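Local coordinates for protein pyruvate synthase subunit PorC (Thermotoga maritima MSB8, PDB 2RAA) that serves as the gamma chain of pyruvate synthase, which converts pyruvate and CoA to acetyl-CoA and carbon dioxide while reducing ferredoxin, at residues A[113-118]-A[133-138]; A[157-162]-A[198-203]; A[109-114]-A[151-156]. All blocks are in the same frame, centred on the assembly; numbering follows the deposited sequence.

Overall arrangement
All three contacts gather on the half of the mixed sheet that holds strands 109-113, 130-134 and 201-202, which are neighbours in that order. Interaction 1 joins the first two strands where their chains leave the sheet, interaction 3 lays helix 150-161 on strand 109-113, and interaction 2 ties the C-terminal end of the same helix to the C-terminal segment. Centres of interactions 1 and 3 lie about 8 Å apart, those of 2 and 3 about 7 Å, and those of 1 and 2 about 12 Å. Interactions 1 and 3 share Asn113 and Thr114; along the chain, interaction 2 opens after both have closed. Together they join helix 150-161 and the C-terminal strand to one sheet.

Interaction 1 of 3, residues A[113-118]-A[133-138]; sequences NTVKDF and VVDATD
The carboxamide of Asn113 meets the start of helix 136-143 with both of its ends. OD1 takes the backbone N-H of Ala136, with OD1 and Ala136 N 2.9 Å apart, and also that of Thr137, its N 3.2 Å from OD1; both donors approach from the same face of the carbonyl plane. On the other branch, ND2 of Asn113 donates to Thr137 OG1 at 2.9 Å along a nearly straight line (168°), the hydroxyl oxygen lying in the amide plane. Three bonds thus fix the rotation of the amide, and CG, anti to the backbone N (chi1 168°), is directed to the helix start. A further bond from ND2 goes to the carbonyl of Ile91.

Beside this group the backbones pair as parallel strands: Thr114 N donates to Val134 O at 3.1 Å, and Val134 N to Val112 O. The two strands, 109-113 and 130-134, are joined through helix 118-125 and form a beta-alpha-beta crossover. Both strands end here, and the chain turns from strand to helix at Asp135, the N-cap residue and the centre of an inverse gamma turn. Its OD1 accepts a weak bond from Asp138 N. One residue earlier on the second strand, Val133 receives the methyl of Thr114, whose CG2 stands 3.5 Å from Val133 CB, while the CG2 branch of Val133 lies 4.0 Å from Phe118 CE1.

Further out, an ST turn shapes the loop that follows strand 109-113. Thr114 OG1 accepts from Lys116 N at 3.1 Å and is also hydrogen-bonded to Glu93, whose carboxylate makes a salt bridge with Lys116. Pro149, just before helix 150-161, packs on Asn113, Ala136 and Thr137.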
loop_
_atom_site.group_PDB
_atom_site.type_symbol
_atom_site.label_atom_id
_atom_site.label_comp_id
_atom_site.label_asym_id
_atom_site.label_seq_id
_atom_site.Cartn_x
_atom_site.Cartn_y
_atom_site.Cartn_z
ATOM N N ASN A 113 -8.176 -0.815 -0.765
ATOM C CA ASN A 113 -8.718 -1.065 0.571
ATOM C C ASN A 113 -10.190 -0.893 0.369
ATOM O O ASN A 113 -10.688 0.228 0.259
ATOM C CB ASN A 113 -8.216 -0.020 1.588
ATOM C CG ASN A 113 -8.972 -0.063 2.916
ATOM O OD1 ASN A 113 -9.415 -1.112 3.349
ATOM N ND2 ASN A 113 -9.067 1.088 3.586
ATOM N N THR A 114 -10.897 -2.000 0.278
ATOM C CA THR A 114 -12.303 -1.914 0.006
ATOM C C THR A 114 -12.977 -3.172 0.389
ATOM O O THR A 114 -12.385 -4.237 0.312
ATOM C CB THR A 114 -12.559 -1.699 -1.499
ATOM O OG1 THR A 114 -13.946 -1.402 -1.706
ATOM C CG2 THR A 114 -12.125 -2.934 -2.336
ATOM N N VAL A 115 -14.231 -3.044 0.793
ATOM C CA VAL A 115 -15.068 -4.218 1.052
ATOM C C VAL A 115 -15.862 -4.623 -0.204
ATOM O O VAL A 115 -16.532 -5.631 -0.196
ATOM C CB VAL A 115 -16.023 -3.977 2.223
ATOM C CG1 VAL A 115 -17.181 -3.058 1.786
ATOM C CG2 VAL A 115 -16.507 -5.297 2.760
ATOM N N LYS A 116 -15.761 -3.844 -1.280
ATOM C CA LYS A 116 -16.442 -4.142 -2.523
ATOM C C LYS A 116 -15.615 -5.078 -3.415
ATOM O O LYS A 116 -14.556 -5.553 -2.995
ATOM C CB LYS A 116 -16.840 -2.838 -3.184
ATOM C CG LYS A 116 -17.819 -2.096 -2.267
ATOM C CD LYS A 116 -18.209 -0.725 -2.751
ATOM C CE LYS A 116 -19.094 -0.022 -1.720
ATOM N NZ LYS A 116 -19.083 1.464 -1.921
ATOM N N ASP A 117 -16.126 -5.371 -4.615
ATOM C CA ASP A 117 -15.557 -6.408 -5.504
ATOM C C ASP A 117 -14.847 -5.831 -6.708
ATOM O O ASP A 117 -14.913 -4.619 -6.966
ATOM C CB ASP A 117 -16.657 -7.375 -5.995
ATOM C CG ASP A 117 -17.717 -6.686 -6.866
ATOM O OD1 ASP A 117 -17.851 -5.442 -6.827
ATOM O OD2 ASP A 117 -18.439 -7.392 -7.585
ATOM N N PHE A 118 -14.204 -6.721 -7.464
ATOM C CA PHE A 118 -13.400 -6.309 -8.609
ATOM C C PHE A 118 -14.214 -5.507 -9.611
ATOM O O PHE A 118 -13.743 -4.497 -10.136
ATOM C CB PHE A 118 -12.755 -7.510 -9.302
ATOM C CG PHE A 118 -12.043 -8.451 -8.362
ATOM C CD1 PHE A 118 -10.945 -8.029 -7.641
ATOM C CD2 PHE A 118 -12.474 -9.762 -8.209
ATOM C CE1 PHE A 118 -10.295 -8.891 -6.770
ATOM C CE2 PHE A 118 -11.831 -10.626 -7.345
ATOM C CZ PHE A 118 -10.739 -10.191 -6.625
ATOM N N VAL A 133 -7.961 -6.585 -3.869
ATOM C CA VAL A 133 -8.739 -5.854 -2.864
ATOM C C VAL A 133 -8.600 -6.548 -1.511
ATOM O O VAL A 133 -8.398 -7.769 -1.432
ATOM C CB VAL A 133 -10.261 -5.786 -3.221
ATOM C CG1 VAL A 133 -10.499 -5.135 -4.571
ATOM C CG2 VAL A 133 -10.918 -7.171 -3.159
ATOM N N VAL A 134 -8.693 -5.770 -0.437
ATOM C CA VAL A 134 -8.609 -6.355 0.911
ATOM C C VAL A 134 -9.255 -5.365 1.859
ATOM O O VAL A 134 -9.140 -4.174 1.671
ATOM C CB VAL A 134 -7.166 -6.606 1.354
ATOM C CG1 VAL A 134 -6.339 -5.304 1.300
ATOM C CG2 VAL A 134 -7.090 -7.313 2.750
ATOM N N ASP A 135 -9.938 -5.860 2.868
ATOM C CA ASP A 135 -10.634 -4.937 3.835
ATOM C C ASP A 135 -9.649 -4.583 4.933
ATOM O O ASP A 135 -9.653 -5.173 6.041
ATOM C CB ASP A 135 -11.864 -5.652 4.388
ATOM C CG ASP A 135 -12.632 -4.819 5.364
ATOM O OD1 ASP A 135 -12.290 -3.615 5.526
ATOM O OD2 ASP A 135 -13.539 -5.404 5.982
ATOM N N ALA A 136 -8.763 -3.633 4.619
ATOM C CA ALA A 136 -7.631 -3.342 5.514
ATOM C C ALA A 136 -8.140 -2.598 6.720
ATOM O O ALA A 136 -7.672 -2.823 7.829
ATOM C CB ALA A 136 -6.570 -2.547 4.828
ATOM N N THR A 137 -9.115 -1.730 6.510
ATOM C CA THR A 137 -9.677 -0.968 7.671
ATOM C C THR A 137 -10.105 -1.881 8.797
ATOM O O THR A 137 -9.725 -1.679 9.952
ATOM C CB THR A 137 -10.836 -0.101 7.233
ATOM O OG1 THR A 137 -10.340 0.765 6.200
ATOM C CG2 THR A 137 -11.420 0.754 8.430
ATOM N N ASP A 138 -10.893 -2.889 8.450
ATOM C CA ASP A 138 -11.384 -3.860 9.420
ATOM C C ASP A 138 -10.320 -4.758 9.992
ATOM O O ASP A 138 -10.366 -5.066 11.183
ATOM C CB ASP A 138 -12.528 -4.691 8.843
ATOM C CG ASP A 138 -13.877 -3.910 8.805
ATOM O OD1 ASP A 138 -14.219 -3.187 9.774
ATOM O OD2 ASP A 138 -14.598 -4.032 7.786
#

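Interaction 2 of 3, residues A[157-162]-A[198-203]; sequences LVRVTG and EEVKCS
Arg159 and Val160 both pack on Val200. The aliphatic part of Arg159 lies over one branch of Val200: CG of Arg159, anti to the backbone N (chi1 176°), is set 3.5 Å from Val200 CG1, and its CB is 4.0 Å from the same methyl. The other branch of Val200 serves Val160, with Val200 CG2 3.9 Å from Val160 CG1. That one methyl of Val160 also meets sulphur, since Cys202 SG stands 3.9 Å from Val160 CG1. The two methyls of Val200 are therefore divided between successive residues of the helix, and CG1 of Val160 lies against both Val200 and Cys202.

Polar contact is confined to the guanidinium end of Arg159. Arg159 NH1 makes a weak hydrogen bond to Glu198 O at 3.2 Å, the carbonyl oxygen lying at the edge of the guanidinium near its plane. The bond is clearly bent, 132° at the hydrogen, and the same NH1 has its stronger partner in the carbonyl of Tyr197. These are carbonyls of the last turn of helix 183-199, where the helix dipole would probably favour a positive group.

The covalent element is the disulfide from Cys202 to Cys132, which ties strand 201-202 to strand 130-134.

Within this arrangement the chain leaves helix 183-199 at Val200 and enters the short antiparallel edge strand 201-202, where Lys201 pairs with Val133. Val160 also touches Ile109 and Cys132, which places the end of helix 150-161 over strands 109-113 and 130-134, with Val158 turned to helix 166-176. Val200 fills in beside it, against Leu111 and Cys132 of the same two strands.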
loop_
_atom_site.group_PDB
_atom_site.type_symbol
_atom_site.label_atom_id
_atom_site.label_comp_id
_atom_site.label_asym_id
_atom_site.label_seq_id
_atom_site.Cartn_x
_atom_site.Cartn_y
_atom_site.Cartn_z
ATOM N N LEU A 157 0.376 -5.482 -0.181
ATOM C CA LEU A 157 1.334 -5.088 -1.224
ATOM C C LEU A 157 2.468 -6.069 -1.405
ATOM O O LEU A 157 2.867 -6.395 -2.536
ATOM C CB LEU A 157 1.942 -3.742 -0.854
ATOM C CG LEU A 157 2.805 -3.028 -1.899
ATOM C CD1 LEU A 157 2.088 -2.826 -3.255
ATOM C CD2 LEU A 157 3.215 -1.749 -1.259
ATOM N N VAL A 158 3.042 -6.461 -0.274
ATOM C CA VAL A 158 4.138 -7.386 -0.259
ATOM C C VAL A 158 3.669 -8.700 -0.837
ATOM O O VAL A 158 4.349 -9.301 -1.651
ATOM C CB VAL A 158 4.665 -7.558 1.157
ATOM C CG1 VAL A 158 5.490 -8.869 1.281
ATOM C CG2 VAL A 158 5.446 -6.305 1.536
ATOM N N ARG A 159 2.482 -9.125 -0.432
ATOM C CA ARG A 159 1.890 -10.331 -0.968
ATOM C C ARG A 159 1.704 -10.277 -2.491
ATOM O O ARG A 159 2.205 -11.166 -3.192
ATOM C CB ARG A 159 0.599 -10.641 -0.246
ATOM C CG ARG A 159 -0.192 -11.831 -0.753
ATOM C CD ARG A 159 0.419 -13.163 -0.343
ATOM N NE ARG A 159 -0.337 -14.248 -0.947
ATOM C CZ ARG A 159 -1.430 -14.816 -0.440
ATOM N NH1 ARG A 159 -1.939 -14.444 0.730
ATOM N NH2 ARG A 159 -2.025 -15.781 -1.117
ATOM N N VAL A 160 1.065 -9.248 -3.040
ATOM C CA VAL A 160 0.797 -9.244 -4.511
ATOM C C VAL A 160 1.933 -8.847 -5.422
ATOM O O VAL A 160 1.848 -9.078 -6.619
ATOM C CB VAL A 160 -0.404 -8.362 -4.891
ATOM C CG1 VAL A 160 -1.574 -8.714 -4.012
ATOM C CG2 VAL A 160 -0.035 -6.829 -4.799
ATOM N N THR A 161 2.987 -8.243 -4.889
ATOM C CA THR A 161 4.145 -7.859 -5.700
ATOM C C THR A 161 5.419 -8.623 -5.369
ATOM O O THR A 161 6.347 -8.628 -6.150
ATOM C CB THR A 161 4.531 -6.375 -5.462
ATOM O OG1 THR A 161 4.895 -6.196 -4.083
ATOM C CG2 THR A 161 3.411 -5.425 -5.834
ATOM N N GLY A 162 5.515 -9.180 -4.174
ATOM C CA GLY A 162 6.780 -9.787 -3.732
ATOM C C GLY A 162 7.945 -8.811 -3.670
ATOM O O GLY A 162 9.085 -9.235 -3.659
ATOM N N GLU A 198 -2.070 -12.260 4.084
ATOM C CA GLU A 198 -2.915 -13.453 3.906
ATOM C C GLU A 198 -4.234 -13.252 3.191
ATOM O O GLU A 198 -4.616 -14.070 2.363
ATOM C CB GLU A 198 -3.233 -14.040 5.274
ATOM C CG GLU A 198 -2.044 -14.724 5.911
ATOM C CD GLU A 198 -2.140 -14.865 7.413
ATOM O OE1 GLU A 198 -3.227 -14.615 8.029
ATOM O OE2 GLU A 198 -1.081 -15.230 7.972
ATOM N N GLU A 199 -4.934 -12.164 3.514
ATOM C CA GLU A 199 -6.304 -11.990 3.073
ATOM C C GLU A 199 -6.564 -11.249 1.775
ATOM O O GLU A 199 -7.674 -11.260 1.289
ATOM C CB GLU A 199 -7.104 -11.402 4.229
ATOM C CG GLU A 199 -7.575 -12.525 5.163
ATOM C CD GLU A 199 -7.483 -12.203 6.636
ATOM O OE1 GLU A 199 -8.122 -11.207 7.079
ATOM O OE2 GLU A 199 -6.790 -12.982 7.349
ATOM N N VAL A 200 -5.564 -10.621 1.186
ATOM C CA VAL A 200 -5.797 -9.896 -0.056
ATOM C C VAL A 200 -6.291 -10.886 -1.130
ATOM O O VAL A 200 -5.786 -12.000 -1.189
ATOM C CB VAL A 200 -4.516 -9.193 -0.533
ATOM C CG1 VAL A 200 -3.348 -10.215 -0.708
ATOM C CG2 VAL A 200 -4.787 -8.385 -1.820
ATOM N N LYS A 201 -7.270 -10.500 -1.960
ATOM C CA LYS A 201 -7.749 -11.374 -3.040
ATOM C C LYS A 201 -7.588 -10.699 -4.385
ATOM O O LYS A 201 -7.811 -9.505 -4.513
ATOM C CB LYS A 201 -9.225 -11.759 -2.862
ATOM C CG LYS A 201 -9.589 -12.421 -1.536
ATOM C CD LYS A 201 -8.915 -13.775 -1.324
ATOM C CE LYS A 201 -9.324 -14.371 0.044
ATOM N NZ LYS A 201 -8.592 -15.641 0.358
ATOM N N CYS A 202 -7.243 -11.496 -5.397
ATOM C CA CYS A 202 -6.969 -10.983 -6.726
ATOM C C CYS A 202 -7.865 -11.456 -7.884
ATOM O O CYS A 202 -8.311 -12.597 -7.946
ATOM C CB CYS A 202 -5.514 -11.288 -7.074
ATOM S SG CYS A 202 -4.403 -10.285 -6.137
ATOM N N SER A 203 -8.039 -10.518 -8.808
ATOM C CA SER A 203 -8.752 -10.623 -10.065
ATOM C C SER A 203 -8.216 -11.734 -10.970
ATOM O O SER A 203 -8.985 -12.457 -11.619
ATOM C CB SER A 203 -8.539 -9.283 -10.763
ATOM O OG SER A 203 -9.371 -9.069 -11.857
#

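Interaction 3 of 3, residues A[109-114]-A[151-156]; sequences ILLVNT and TPMLGA
Leu111 and Met153, present as selenomethionine, lie side by side between strand 109-113 and helix 150-161, their side chains running in opposite senses. The terminal methyl CE of Met153 comes to 3.9 Å from Leu111 CG, while Leu111 in turn extends toward the helix, its CD2 reaching 3.9 Å from Met153 O. The Met153 chain is bent at both outer torsions (chi2 -63°, chi3 -82°), and the second bend lays CE against the strand backbone, 3.4 Å from Asn113 N. The selenium of Met153 lies 3.6 Å from Asn113 CB.

One turn further along the helix, Ala156 points its CB at the fork of Leu111. Leu111 CD1 stands 3.9 Å from Ala156 CB, and CD2 lies 4.1 Å from the same CB, so both branches bear on this small residue. An alanine in place of Leu111 would probably open a gap facing Ala156 and leave the methyl of Met153 with less support beside the strand.

Helix and strand run nearly antiparallel, at 152° between their directions, with their axes 9.5 Å apart at closest approach. The geometry is that of a helix packed on the face of an alpha/beta sheet. Met153 also touches Val134 and Ala136, and Leu111 touches Cys132, which extends the packing over strand 130-134 and the start of helix 136-143. Val112 and Leu110 point to the other face of the sheet, where helix 118-125 covers them through Val121.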
loop_
_atom_site.group_PDB
_atom_site.type_symbol
_atom_site.label_atom_id
_atom_site.label_comp_id
_atom_site.label_asym_id
_atom_site.label_seq_id
_atom_site.Cartn_x
_atom_site.Cartn_y
_atom_site.Cartn_z
ATOM N N ILE A 109 -0.708 -3.601 -11.333
ATOM C CA ILE A 109 -1.683 -3.964 -10.300
ATOM C C ILE A 109 -2.354 -2.767 -9.701
ATOM O O ILE A 109 -1.725 -1.776 -9.407
ATOM C CB ILE A 109 -1.019 -4.745 -9.115
ATOM C CG1 ILE A 109 -0.446 -6.072 -9.619
ATOM C CG2 ILE A 109 -2.011 -4.988 -7.971
ATOM C CD1 ILE A 109 0.206 -6.936 -8.552
ATOM N N LEU A 110 -3.651 -2.881 -9.496
ATOM C CA LEU A 110 -4.397 -1.878 -8.766
ATOM C C LEU A 110 -4.794 -2.578 -7.470
ATOM O O LEU A 110 -5.508 -3.574 -7.485
ATOM C CB LEU A 110 -5.595 -1.403 -9.561
ATOM C CG LEU A 110 -6.594 -0.479 -8.910
ATOM C CD1 LEU A 110 -5.937 0.760 -8.299
ATOM C CD2 LEU A 110 -7.630 -0.105 -9.976
ATOM N N LEU A 111 -4.273 -2.066 -6.357
ATOM C CA LEU A 111 -4.517 -2.637 -5.039
ATOM C C LEU A 111 -5.386 -1.630 -4.280
ATOM O O LEU A 111 -5.070 -0.425 -4.271
ATOM C CB LEU A 111 -3.170 -2.904 -4.332
ATOM C CG LEU A 111 -3.220 -3.271 -2.838
ATOM C CD1 LEU A 111 -3.977 -4.576 -2.594
ATOM C CD2 LEU A 111 -1.813 -3.269 -2.229
ATOM N N VAL A 112 -6.480 -2.110 -3.668
ATOM C CA VAL A 112 -7.480 -1.233 -3.034
ATOM C C VAL A 112 -7.966 -1.755 -1.686
ATOM O O VAL A 112 -8.139 -2.945 -1.487
ATOM C CB VAL A 112 -8.716 -0.985 -3.973
ATOM C CG1 VAL A 112 -9.595 0.157 -3.461
ATOM C CG2 VAL A 112 -8.271 -0.651 -5.399
ATOM N N ASN A 113 -8.176 -0.815 -0.765
ATOM C CA ASN A 113 -8.718 -1.065 0.571
ATOM C C ASN A 113 -10.190 -0.893 0.369
ATOM O O ASN A 113 -10.688 0.228 0.259
ATOM C CB ASN A 113 -8.216 -0.020 1.588
ATOM C CG ASN A 113 -8.972 -0.063 2.916
ATOM O OD1 ASN A 113 -9.415 -1.112 3.349
ATOM N ND2 ASN A 113 -9.067 1.088 3.586
ATOM N N THR A 114 -10.897 -2.000 0.278
ATOM C CA THR A 114 -12.303 -1.914 0.006
ATOM C C THR A 114 -12.977 -3.172 0.389
ATOM O O THR A 114 -12.385 -4.237 0.312
ATOM C CB THR A 114 -12.559 -1.699 -1.499
ATOM O OG1 THR A 114 -13.946 -1.402 -1.706
ATOM C CG2 THR A 114 -12.125 -2.934 -2.336
ATOM N N THR A 151 -1.046 -0.489 7.432
ATOM C CA THR A 151 -0.214 -1.677 7.665
ATOM C C THR A 151 -0.746 -2.915 6.957
ATOM O O THR A 151 0.022 -3.644 6.310
ATOM C CB THR A 151 0.050 -1.943 9.140
ATOM O OG1 THR A 151 0.717 -0.808 9.701
ATOM C CG2 THR A 151 0.979 -3.183 9.342
ATOM N N PRO A 152 -2.050 -3.182 7.057
ATOM C CA PRO A 152 -2.535 -4.276 6.218
ATOM C C PRO A 152 -2.355 -4.020 4.724
ATOM O O PRO A 152 -2.133 -4.962 3.955
ATOM C CB PRO A 152 -4.019 -4.366 6.587
ATOM C CG PRO A 152 -4.107 -3.782 7.974
ATOM C CD PRO A 152 -3.121 -2.630 7.912
HETATM N N MSE A 153 -2.448 -2.773 4.279
HETATM C CA MSE A 153 -2.221 -2.490 2.852
HETATM C C MSE A 153 -0.764 -2.800 2.481
HETATM O O MSE A 153 -0.465 -3.340 1.401
HETATM C CB MSE A 153 -2.600 -1.068 2.497
HETATM C CG MSE A 153 -4.091 -0.814 2.542
HETATM SE SE MSE A 153 -5.120 -1.833 1.285
HETATM C CE MSE A 153 -4.839 -0.692 -0.330
ATOM N N LEU A 154 0.154 -2.486 3.380
ATOM C CA LEU A 154 1.536 -2.896 3.146
ATOM C C LEU A 154 1.668 -4.382 3.002
ATOM O O LEU A 154 2.380 -4.863 2.137
ATOM C CB LEU A 154 2.420 -2.473 4.308
ATOM C CG LEU A 154 3.339 -1.320 4.058
ATOM C CD1 LEU A 154 4.054 -1.093 5.346
ATOM C CD2 LEU A 154 4.278 -1.746 2.948
ATOM N N GLY A 155 1.065 -5.130 3.907
ATOM C CA GLY A 155 1.136 -6.586 3.831
ATOM C C GLY A 155 0.531 -7.120 2.552
ATOM O O GLY A 155 1.101 -7.974 1.867
ATOM N N ALA A 156 -0.641 -6.630 2.213
ATOM C CA ALA A 156 -1.253 -6.906 0.896
ATOM C C ALA A 156 -0.295 -6.623 -0.239
ATOM O O ALA A 156 -0.159 -7.418 -1.146
ATOM C CB ALA A 156 -2.501 -6.115 0.702
#